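PDB 3UTK: pilotin OutS, which interacts with the secretin OutD in type II secretion, the pathway needed to move pectate lyases and cellulases across the outer membrane. Local coordinates for residues Gly108-Lys111 with Ala112-Cys115. Sequence-based numbering, arbitrary orientation.
Sequences GTPK and ATQC
Helix 111-121 begins here, with Pro110 at its N-cap and the loop from helix 94-106 folded against its first turn. Two backbone bonds start the helix: Gln114 N donates to Pro110 O at 3.0 Å and Cys115 N to Lys111 O at 2.8 Å. The proline ring lies alongside the Thr113 side chain, the two pointing the same way, with Pro110 CB 3.9 Å from Thr113 OG1. Thr109 comes in just before the cap. Its chi1 of -51° sets OG1 beside the backbone N and turns CG2 anti to it, which brings Thr109 CG2 to 3.9 Å from Thr113 CG2 and 3.8 Å from Gln114 OE1. Gln114, bent at chi2 (69°), crosses Thr109 at about a right angle; a water donates to its OE1 at 2.8 Å and only weakly to Thr109 OG1, whose stronger partner is Asp107. Farther round, Lys111 CG packs 3.8 Å from Cys115 SG, the sulfur of the disulfide to Cys61. Between the side chains of loop and helix there are thus van der Waals contacts and a water link that is weak on the Thr109 side; the backbone bonds hold the turn, while the disulfide ties the start of helix 111-121 covalently to Cys61, just past the end of helix 40-60.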
loop_
_atom_site.group_PDB
_atom_site.type_symbol
_atom_site.label_atom_id
_atom_site.label_comp_id
_atom_site.label_asym_id
_atom_site.label_seq_id
_atom_site.Cartn_x
_atom_site.Cartn_y
_atom_site.Cartn_z
ATOM N N GLY A 108 -13.364 -12.063 1.259
ATOM C CA GLY A 108 -14.802 -12.078 1.458
ATOM C C GLY A 108 -15.490 -10.725 1.556
ATOM O O GLY A 108 -16.708 -10.673 1.673
ATOM N N THR A 109 -14.731 -9.635 1.499
ATOM C CA THR A 109 -15.327 -8.290 1.515
ATOM C C THR A 109 -15.752 -7.937 0.092
ATOM O O THR A 109 -14.946 -8.004 -0.816
ATOM C CB THR A 109 -14.310 -7.231 1.993
ATOM O OG1 THR A 109 -13.721 -7.655 3.228
ATOM C CG2 THR A 109 -14.986 -5.874 2.186
ATOM N N PRO A 110 -17.031 -7.581 -0.113
ATOM C CA PRO A 110 -17.448 -7.276 -1.486
ATOM C C PRO A 110 -16.636 -6.120 -2.050
ATOM O O PRO A 110 -16.255 -5.217 -1.313
ATOM C CB PRO A 110 -18.917 -6.869 -1.332
ATOM C CG PRO A 110 -19.366 -7.567 -0.054
ATOM C CD PRO A 110 -18.155 -7.612 0.836
ATOM N N LYS A 111 -16.397 -6.142 -3.349
ATOM C CA LYS A 111 -15.579 -5.115 -3.976
ATOM C C LYS A 111 -16.078 -3.699 -3.678
ATOM O O LYS A 111 -15.297 -2.822 -3.313
ATOM C CB LYS A 111 -15.505 -5.356 -5.481
ATOM C CG LYS A 111 -14.641 -4.366 -6.225
ATOM C CD LYS A 111 -14.292 -4.878 -7.622
ATOM C CE LYS A 111 -15.516 -4.983 -8.517
ATOM N NZ LYS A 111 -15.174 -5.591 -9.842
ATOM N N ALA A 112 -17.373 -3.469 -3.849
ATOM C CA ALA A 112 -17.925 -2.132 -3.646
ATOM C C ALA A 112 -17.664 -1.621 -2.242
ATOM O O ALA A 112 -17.376 -0.439 -2.049
ATOM C CB ALA A 112 -19.425 -2.113 -3.950
ATOM N N THR A 113 -17.791 -2.512 -1.263
ATOM C CA THR A 113 -17.537 -2.188 0.138
ATOM C C THR A 113 -16.067 -1.835 0.379
ATOM O O THR A 113 -15.748 -0.803 0.976
ATOM C CB THR A 113 -17.950 -3.375 1.027
ATOM O OG1 THR A 113 -19.343 -3.647 0.821
ATOM C CG2 THR A 113 -17.714 -3.074 2.505
ATOM N N GLN A 114 -15.172 -2.701 -0.073
ATOM C CA GLN A 114 -13.745 -2.454 0.066
ATOM C C GLN A 114 -13.312 -1.162 -0.633
ATOM O O GLN A 114 -12.551 -0.366 -0.069
ATOM C CB GLN A 114 -12.940 -3.652 -0.454
ATOM C CG GLN A 114 -11.466 -3.557 -0.101
ATOM C CD GLN A 114 -11.250 -3.717 1.379
ATOM O OE1 GLN A 114 -11.306 -4.829 1.891
ATOM N NE2 GLN A 114 -11.012 -2.609 2.080
ATOM N N CYS A 115 -13.790 -0.943 -1.854
ATOM C CA CYS A 115 -13.427 0.269 -2.592
ATOM C C CYS A 115 -13.903 1.522 -1.878
ATOM O O CYS A 115 -13.171 2.511 -1.790
ATOM C CB CYS A 115 -13.998 0.257 -4.013
ATOM S SG CYS A 115 -13.316 -1.031 -5.094
HETATM O O HOH W 1 -10.630 -6.436 4.117
#